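Local coordinates for histidyl-trna synthetase (Thermus thermophilus, PDB 1H4V), which catalyses the ATP-dependent attachment of L-histidine to tRNA(His), releasing AMP and diphosphate, as a homodimeric class II aminoacyl-tRNA synthetase, at the interface of chains A and B. Numbering follows the deposited sequence. Chains: chain A/B, Histidyl-trna synthetase.

Contact 1: the interface of chains A and B. Residues chain A 101, 103, 134, 136, 138-139; chain B 359, 361.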
ATOM      1  N   PRO A 101       1.630 -21.291  16.689  1.00 25.27           N
ATOM      2  CA  PRO A 101       0.837 -20.088  16.411  1.00 23.36           C
ATOM      3  C   PRO A 101       0.927 -19.573  14.976  1.00 21.25           C
ATOM      4  O   PRO A 101       1.848 -19.899  14.233  1.00 21.67           O
ATOM      5  CB  PRO A 101       1.402 -19.078  17.397  1.00 22.25           C
ATOM      6  CG  PRO A 101       2.855 -19.433  17.400  1.00 23.11           C
ATOM      7  CD  PRO A 101       2.821 -20.952  17.488  1.00 23.86           C
ATOM      8  N   ARG A 103       1.595 -16.462  12.764  1.00 13.30           N
ATOM      9  CA  ARG A 103       2.195 -15.149  12.862  1.00 11.64           C
ATOM     10  C   ARG A 103       1.800 -14.322  11.645  1.00 11.73           C
ATOM     11  O   ARG A 103       1.970 -14.747  10.501  1.00 10.48           O
ATOM     12  CB  ARG A 103       3.722 -15.271  12.973  1.00 11.36           C
ATOM     13  CG  ARG A 103       4.211 -15.918  14.276  1.00 12.87           C
ATOM     14  CD  ARG A 103       5.739 -15.866  14.354  1.00 17.81           C
ATOM     15  NE  ARG A 103       6.291 -16.493  15.553  1.00 17.94           N
ATOM     16  CZ  ARG A 103       6.331 -17.806  15.768  1.00 18.01           C
ATOM     17  NH1 ARG A 103       5.846 -18.656  14.868  1.00 15.76           N
ATOM     18  NH2 ARG A 103       6.885 -18.271  16.873  1.00 17.04           N
ATOM     19  N   SER A 134      -1.456 -19.049  20.715  1.00 18.91           N
ATOM     20  CA  SER A 134      -0.696 -19.609  21.819  1.00 19.34           C
ATOM     21  C   SER A 134      -0.519 -18.676  23.009  1.00 20.83           C
ATOM     22  O   SER A 134      -0.433 -17.460  22.858  1.00 21.44           O
ATOM     23  CB  SER A 134       0.677 -20.064  21.315  1.00 18.02           C
ATOM     24  OG  SER A 134       1.455 -20.576  22.381  1.00 21.24           O
ATOM     25  N   ASN A 136       2.009 -19.335  25.159  1.00 19.87           N
ATOM     26  CA  ASN A 136       3.432 -19.478  25.466  1.00 19.33           C
ATOM     27  C   ASN A 136       4.166 -18.139  25.617  1.00 18.92           C
ATOM     28  O   ASN A 136       4.153 -17.315  24.712  1.00 17.97           O
ATOM     29  CB  ASN A 136       4.113 -20.316  24.386  1.00 18.11           C
ATOM     30  CG  ASN A 136       5.431 -20.886  24.852  1.00 21.73           C
ATOM     31  OD1 ASN A 136       6.325 -20.151  25.265  1.00 20.05           O
ATOM     32  ND2 ASN A 136       5.555 -22.212  24.808  1.00 22.74           N
ATOM     33  N   ILE A 138       7.125 -17.399  25.355  1.00 19.38           N
ATOM     34  CA  ILE A 138       8.175 -17.198  24.374  1.00 17.46           C
ATOM     35  C   ILE A 138       7.655 -16.215  23.316  1.00 16.03           C
ATOM     36  O   ILE A 138       8.393 -15.367  22.836  1.00 18.64           O
ATOM     37  CB  ILE A 138       8.586 -18.546  23.708  1.00 16.65           C
ATOM     38  CG1 ILE A 138       9.530 -19.309  24.644  1.00 17.71           C
ATOM     39  CG2 ILE A 138       9.251 -18.301  22.361  1.00 12.13           C
ATOM     40  CD1 ILE A 138       9.840 -20.742  24.209  1.00 16.29           C
ATOM     41  N   LEU A 139       6.375 -16.309  22.980  1.00 14.10           N
ATOM     42  CA  LEU A 139       5.803 -15.428  21.973  1.00 15.53           C
ATOM     43  C   LEU A 139       5.766 -13.967  22.399  1.00 18.37           C
ATOM     44  O   LEU A 139       5.889 -13.071  21.556  1.00 18.37           O
ATOM     45  CB  LEU A 139       4.404 -15.902  21.597  1.00 12.90           C
ATOM     46  CG  LEU A 139       4.463 -17.328  21.061  1.00 16.92           C
ATOM     47  CD1 LEU A 139       3.073 -17.875  20.906  1.00 20.71           C
ATOM     48  CD2 LEU A 139       5.218 -17.343  19.736  1.00 16.97           C
TER
ATOM     49  N   TYR B 359      11.264 -21.947  14.284  1.00 19.04           N
ATOM     50  CA  TYR B 359      11.388 -23.030  15.241  1.00 19.75           C
ATOM     51  C   TYR B 359      10.025 -23.517  15.708  1.00 21.05           C
ATOM     52  O   TYR B 359       9.052 -22.771  15.686  1.00 20.97           O
ATOM     53  CB  TYR B 359      12.194 -22.532  16.441  1.00 19.61           C
ATOM     54  CG  TYR B 359      11.554 -21.337  17.111  1.00 19.33           C
ATOM     55  CD1 TYR B 359      10.504 -21.500  18.019  1.00 21.18           C
ATOM     56  CD2 TYR B 359      11.936 -20.038  16.776  1.00 20.34           C
ATOM     57  CE1 TYR B 359       9.848 -20.402  18.565  1.00 19.46           C
ATOM     58  CE2 TYR B 359      11.287 -18.933  17.319  1.00 19.35           C
ATOM     59  CZ  TYR B 359      10.242 -19.125  18.208  1.00 20.26           C
ATOM     60  OH  TYR B 359       9.561 -18.040  18.707  1.00 22.77           O
ATOM     61  N   LEU B 361       7.381 -24.736  18.568  1.00 27.02           N
ATOM     62  CA  LEU B 361       7.171 -24.344  19.959  1.00 30.13           C
ATOM     63  C   LEU B 361       7.075 -25.492  20.950  1.00 30.88           C
ATOM     64  O   LEU B 361       7.091 -25.263  22.155  1.00 33.32           O
ATOM     65  CB  LEU B 361       5.918 -23.486  20.097  1.00 31.32           C
ATOM     66  CG  LEU B 361       6.124 -21.975  20.118  1.00 35.23           C
ATOM     67  CD1 LEU B 361       4.769 -21.296  20.364  1.00 38.34           C
ATOM     68  CD2 LEU B 361       7.122 -21.605  21.210  1.00 31.61           C
TER
HETATM   69  O   HOH W   1       7.096 -20.945  16.534  1.00 22.48           O
HETATM   70  O   HOH W   2       7.340 -24.451  25.071  1.00 43.30           O
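The guanidinium of A:Arg103 and the phenol ring of B:Tyr359 meet with their planes 77° apart. One face of the guanidinium carries A:Pro101 CG, offset toward the rim, and a water lies in plane at its edge. CD2 of B:Leu361 lies at the edge of the tyrosine ring, within the same chain. In this class II aminoacyl-tRNA synthetase the patch joins the catalytic region of chain A to the anticodon-binding domain of chain B. The direct bond from A:Arg103 NH2 to the B:Tyr359 hydroxyl OH is weak, at 3.3 Å. The water makes a second link: it lies 2.7 Å from A:Arg103 NH2 and 2.8 Å from the backbone O of B:Tyr359. B:Leu361 gives the apolar part, burying 93 Å² and dividing its methyls. CD1 reaches A:Pro101 CD at 3.5 Å, the two side chains crossing at about a right angle, and also touches A:Leu139. The leucine side chain slides past A:Asn136 and A:Ile138 in the opposite direction, with CD2 touching both. The A:Asn136 side chain, with CG anti to the backbone N (chi1 -161°), is fixed at OD1, whose in-plane lone pair accepts the A:Ile138 N-H at 2.9 Å. Its amide ND2 reaches a second water at 2.9 Å, and that water continues to the B:Leu361 backbone O.

Contact 2: the interface of chains A and B. Residues chain A 345, 352, 359, 361; chain B 34, 103, 138, 142.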
ATOM      1  N   PHE A 345      11.808  10.118 -28.471  1.00 17.04           N
ATOM      2  CA  PHE A 345      10.783   9.323 -27.824  1.00 16.89           C
ATOM      3  C   PHE A 345      10.886   7.881 -28.303  1.00 16.84           C
ATOM      4  O   PHE A 345      10.847   6.959 -27.498  1.00 19.38           O
ATOM      5  CB  PHE A 345       9.406   9.921 -28.147  1.00 19.71           C
ATOM      6  CG  PHE A 345       8.247   9.001 -27.870  1.00 20.34           C
ATOM      7  CD1 PHE A 345       8.071   8.418 -26.614  1.00 22.68           C
ATOM      8  CD2 PHE A 345       7.289   8.766 -28.852  1.00 19.93           C
ATOM      9  CE1 PHE A 345       6.957   7.623 -26.339  1.00 18.21           C
ATOM     10  CE2 PHE A 345       6.165   7.968 -28.585  1.00 21.30           C
ATOM     11  CZ  PHE A 345       5.999   7.399 -27.328  1.00 19.29           C
ATOM     12  N   ARG A 352      13.537   1.213 -22.906  1.00 26.27           N
ATOM     13  CA  ARG A 352      12.761   0.918 -21.695  1.00 27.79           C
ATOM     14  C   ARG A 352      12.126  -0.463 -21.795  1.00 28.89           C
ATOM     15  O   ARG A 352      11.860  -0.945 -22.892  1.00 30.59           O
ATOM     16  CB  ARG A 352      11.619   1.912 -21.513  1.00 26.16           C
ATOM     17  CG  ARG A 352      11.986   3.354 -21.410  1.00 20.56           C
ATOM     18  CD  ARG A 352      10.763   4.175 -21.798  1.00 15.87           C
ATOM     19  NE  ARG A 352      10.974   5.587 -21.568  1.00 16.80           N
ATOM     20  CZ  ARG A 352      10.093   6.534 -21.855  1.00 19.38           C
ATOM     21  NH1 ARG A 352       8.919   6.218 -22.398  1.00 13.70           N
ATOM     22  NH2 ARG A 352      10.390   7.798 -21.578  1.00 17.59           N
ATOM     23  N   TYR A 359      13.562  11.982 -22.024  1.00 19.04           N
ATOM     24  CA  TYR A 359      13.852  12.900 -23.110  1.00 19.75           C
ATOM     25  C   TYR A 359      13.128  14.225 -22.926  1.00 21.05           C
ATOM     26  O   TYR A 359      12.089  14.285 -22.277  1.00 20.97           O
ATOM     27  CB  TYR A 359      13.415  12.254 -24.425  1.00 19.61           C
ATOM     28  CG  TYR A 359      11.943  11.906 -24.437  1.00 19.33           C
ATOM     29  CD1 TYR A 359      10.978  12.878 -24.717  1.00 21.18           C
ATOM     30  CD2 TYR A 359      11.505  10.629 -24.085  1.00 20.34           C
ATOM     31  CE1 TYR A 359       9.620  12.588 -24.635  1.00 19.46           C
ATOM     32  CE2 TYR A 359      10.149  10.330 -24.002  1.00 19.35           C
ATOM     33  CZ  TYR A 359       9.215  11.316 -24.274  1.00 20.26           C
ATOM     34  OH  TYR A 359       7.874  11.043 -24.143  1.00 22.77           O
ATOM     35  N   LEU A 361      10.930  17.387 -24.277  1.00 27.02           N
ATOM     36  CA  LEU A 361       9.866  17.506 -25.271  1.00 30.13           C
ATOM     37  C   LEU A 361      10.051  18.618 -26.289  1.00 30.88           C
ATOM     38  O   LEU A 361       9.317  18.678 -27.271  1.00 33.32           O
ATOM     39  CB  LEU A 361       8.512  17.695 -24.596  1.00 31.32           C
ATOM     40  CG  LEU A 361       7.659  16.443 -24.416  1.00 35.23           C
ATOM     41  CD1 LEU A 361       6.305  16.851 -23.817  1.00 38.34           C
ATOM     42  CD2 LEU A 361       7.470  15.749 -25.760  1.00 31.61           C
TER
ATOM     43  N   ALA B  34      10.117   5.489 -17.314  1.00 15.55           N
ATOM     44  CA  ALA B  34       9.678   6.532 -18.234  1.00 13.97           C
ATOM     45  C   ALA B  34       9.595   7.880 -17.535  1.00 14.18           C
ATOM     46  O   ALA B  34       9.011   8.828 -18.052  1.00 15.58           O
ATOM     47  CB  ALA B  34       8.356   6.176 -18.838  1.00 11.95           C
ATOM     48  N   ARG B 103       5.117  13.768 -14.856  1.00 13.30           N
ATOM     49  CA  ARG B 103       4.584  12.428 -14.976  1.00 11.64           C
ATOM     50  C   ARG B 103       4.427  11.823 -13.586  1.00 11.73           C
ATOM     51  O   ARG B 103       5.365  11.803 -12.788  1.00 10.48           O
ATOM     52  CB  ARG B 103       5.507  11.567 -15.851  1.00 11.36           C
ATOM     53  CG  ARG B 103       5.562  11.995 -17.323  1.00 12.87           C
ATOM     54  CD  ARG B 103       6.391  10.998 -18.136  1.00 17.81           C
ATOM     55  NE  ARG B 103       6.522  11.351 -19.548  1.00 17.94           N
ATOM     56  CZ  ARG B 103       7.277  12.344 -20.010  1.00 18.01           C
ATOM     57  NH1 ARG B 103       7.979  13.107 -19.179  1.00 15.76           N
ATOM     58  NH2 ARG B 103       7.353  12.557 -21.312  1.00 17.04           N
ATOM     59  N   ILE B 138       2.735  13.441 -28.429  1.00 19.38           N
ATOM     60  CA  ILE B 138       3.711  12.428 -28.080  1.00 17.46           C
ATOM     61  C   ILE B 138       3.302  11.818 -26.732  1.00 16.03           C
ATOM     62  O   ILE B 138       3.434  10.620 -26.523  1.00 18.64           O
ATOM     63  CB  ILE B 138       5.144  13.035 -27.988  1.00 16.65           C
ATOM     64  CG1 ILE B 138       5.724  13.187 -29.399  1.00 17.71           C
ATOM     65  CG2 ILE B 138       6.047  12.160 -27.130  1.00 12.13           C
ATOM     66  CD1 ILE B 138       7.035  13.969 -29.470  1.00 16.29           C
ATOM     67  N   GLU B 142       2.560   7.916 -25.715  1.00 17.07           N
ATOM     68  CA  GLU B 142       3.345   7.354 -24.621  1.00 17.67           C
ATOM     69  C   GLU B 142       2.439   6.700 -23.581  1.00 17.84           C
ATOM     70  O   GLU B 142       2.740   5.613 -23.092  1.00 19.90           O
ATOM     71  CB  GLU B 142       4.204   8.441 -23.971  1.00 17.15           C
ATOM     72  CG  GLU B 142       5.063   7.963 -22.826  1.00 18.21           C
ATOM     73  CD  GLU B 142       6.095   8.999 -22.400  1.00 23.78           C
ATOM     74  OE1 GLU B 142       7.311   8.731 -22.528  1.00 23.62           O
ATOM     75  OE2 GLU B 142       5.691  10.087 -21.937  1.00 25.38           O
TER
HETATM   76  O   HOH W   3       9.351  14.344 -21.661  1.00 22.48           O
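A:Tyr359 and B:Glu142 approach from opposite directions, brought together in part by their first torsions: the tyrosine CG sits between backbone N and carbonyl carbon (chi1 59°), whereas the glutamate CG is anti to N (chi1 -180°) on an extended chain. The carboxylate leaves helix 137-153 of the chain B catalytic region and reaches the anticodon-binding domain of chain A. Its OE1 takes a salt bridge from A:Arg352 NH1 at 3.0 Å, in the guanidinium plane and on the anti side of OE1, 22° out of the carboxylate plane. A weak bond from the A:Tyr359 hydroxyl OH reaches the same oxygen at 2.9 Å. The other oxygen, OE2, is held within chain B, side-on, by B:Arg103, with NE at 2.8 Å and NH2 at 3.0 Å. NH2 is met by the syn lone pair of OE2, while NE comes from above the carboxylate plane. Arginines from both subunits thus bind one carboxylate, which would probably favour its ionised form. Apolar groups flank this network. B:Ile138 CG2 lies over one face of the A:Phe345 ring, offset toward the rim, and the ring's CE1 touches B:Glu142 CB at 3.7 Å. On the A:Arg352 guanidinium, the methyl CB of B:Ala34 sits over the centre of one face, 3.5 Å from CZ.

Contact 3: the interface of chains A and B. Residues chain A 63-64, 113, 115; chain B 71.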
ATOM      1  N   LYS A  63     -16.798   8.461  18.841  1.00 56.67           N
ATOM      2  CA  LYS A  63     -16.685   9.759  18.190  1.00 55.85           C
ATOM      3  C   LYS A  63     -15.383   9.853  17.420  1.00 53.87           C
ATOM      4  O   LYS A  63     -15.269  10.615  16.462  1.00 55.71           O
ATOM      5  CB  LYS A  63     -16.746  10.892  19.227  1.00 58.74           C
ATOM      6  CG  LYS A  63     -15.731  10.774  20.373  1.00 63.08           C
ATOM      7  CD  LYS A  63     -15.928  11.885  21.424  1.00 68.42           C
ATOM      8  CE  LYS A  63     -15.069  11.654  22.682  1.00 70.91           C
ATOM      9  NZ  LYS A  63     -15.224  12.718  23.729  1.00 71.38           N
ATOM     10  N   GLU A  64     -14.407   9.065  17.849  1.00 50.70           N
ATOM     11  CA  GLU A  64     -13.096   9.055  17.229  1.00 47.23           C
ATOM     12  C   GLU A  64     -12.881   8.002  16.141  1.00 41.58           C
ATOM     13  O   GLU A  64     -11.759   7.574  15.903  1.00 42.79           O
ATOM     14  CB  GLU A  64     -12.028   8.924  18.319  1.00 52.01           C
ATOM     15  CG  GLU A  64     -11.957  10.146  19.231  1.00 61.72           C
ATOM     16  CD  GLU A  64     -10.533  10.471  19.645  1.00 65.98           C
ATOM     17  OE1 GLU A  64      -9.931   9.661  20.385  1.00 66.58           O
ATOM     18  OE2 GLU A  64     -10.017  11.531  19.217  1.00 66.30           O
ATOM     19  N   ALA A 113     -10.571   9.976  13.905  1.00 34.22           N
ATOM     20  CA  ALA A 113     -11.371  11.166  13.661  1.00 40.58           C
ATOM     21  C   ALA A 113     -11.188  12.261  14.726  1.00 46.10           C
ATOM     22  O   ALA A 113     -11.986  12.388  15.644  1.00 48.46           O
ATOM     23  CB  ALA A 113     -12.826  10.782  13.551  1.00 33.01           C
ATOM     24  N   ARG A 115     -10.228  16.554  15.443  1.00 67.35           N
ATOM     25  CA  ARG A 115     -10.592  17.818  14.803  1.00 69.94           C
ATOM     26  C   ARG A 115      -9.467  18.253  13.885  1.00 70.65           C
ATOM     27  O   ARG A 115      -8.293  18.251  14.276  1.00 71.21           O
ATOM     28  CB  ARG A 115     -10.830  18.895  15.846  1.00 73.24           C
ATOM     29  CG  ARG A 115     -11.949  18.552  16.797  1.00 77.93           C
ATOM     30  CD  ARG A 115     -11.974  19.514  17.949  1.00 84.75           C
ATOM     31  NE  ARG A 115     -13.089  19.215  18.859  1.00 89.38           N
ATOM     32  CZ  ARG A 115     -14.376  19.210  18.485  1.00 91.29           C
ATOM     33  NH1 ARG A 115     -14.718  19.481  17.223  1.00 91.64           N
ATOM     34  NH2 ARG A 115     -15.341  18.951  19.363  1.00 91.52           N
TER
ATOM     35  N   ARG B  71     -16.509  15.074  11.947  1.00 51.07           N
ATOM     36  CA  ARG B  71     -16.901  15.962  13.025  1.00 52.48           C
ATOM     37  C   ARG B  71     -16.615  17.376  12.537  1.00 52.23           C
ATOM     38  O   ARG B  71     -15.467  17.813  12.510  1.00 54.32           O
ATOM     39  CB  ARG B  71     -16.087  15.642  14.280  1.00 55.11           C
ATOM     40  CG  ARG B  71     -16.233  14.198  14.731  1.00 58.81           C
ATOM     41  CD  ARG B  71     -15.209  13.814  15.785  1.00 63.76           C
ATOM     42  NE  ARG B  71     -15.479  14.421  17.084  1.00 66.04           N
ATOM     43  CZ  ARG B  71     -14.744  14.204  18.169  1.00 68.47           C
ATOM     44  NH1 ARG B  71     -13.694  13.397  18.107  1.00 71.11           N
ATOM     45  NH2 ARG B  71     -15.059  14.790  19.318  1.00 69.57           N
TER
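B:Arg71 meets chain A through its guanidinium, whose NH1 donates to the backbone O of A:Ala113 at 3.2 Å. The bond is fairly straight, 152° at the hydrogen, and approaches nearly along the C=O axis; the acceptor lies near the guanidinium plane. Over the centre of one guanidinium face sits A:Lys63 CB, 4.0 Å from CZ. Farther along the lysine chain, CD comes to 3.7 Å from B:Arg71 NH2. The arginine methylene CD also rests against the backbone O of A:Lys63, at 3.3 Å, in van der Waals contact only. A bend at chi3 of B:Arg71 (72°) sets the guanidinium across the A:Lys63 chain with NH1 on A:Ala113 O, and the residue buries 123 Å². The next shell is charged. A:Glu64 OE2 is 4.3 Å from B:Arg71 NH1, too far for a salt bridge but perhaps close enough to offset part of the positive charge. A:Arg115 NH2 lies 4.2 Å from B:Arg71 NH2, with the guanidinium planes 48° apart and no bond between them. All five residues belong to loops: B:Arg71 lies between strands 67-69 and 75-78, A:Lys63 and A:Glu64 lie ahead of strand 67-69, and A:Ala113 and A:Arg115 lie in the loop of class II motif 2, between strands 102-111 and 123-132.

Contacts 1 and 2, whose C-alpha centres are about 52 Å apart, sample the two symmetry-related ends of the homodimer interface. They share Arg103, Ile138, Tyr359 and Leu361 with chain roles exchanged, so each catalytic region is met by the anticodon-binding domain of the other subunit. Contact 3 lies about 37 Å from contact 1 and 44 Å from contact 2, where loops of the two catalytic regions meet. Strand 102-111 relates them within a subunit: Arg103 near its start serves contacts 1 and 2, whereas the loop after it serves contact 3. Dimerisation therefore involves both domains of each chain.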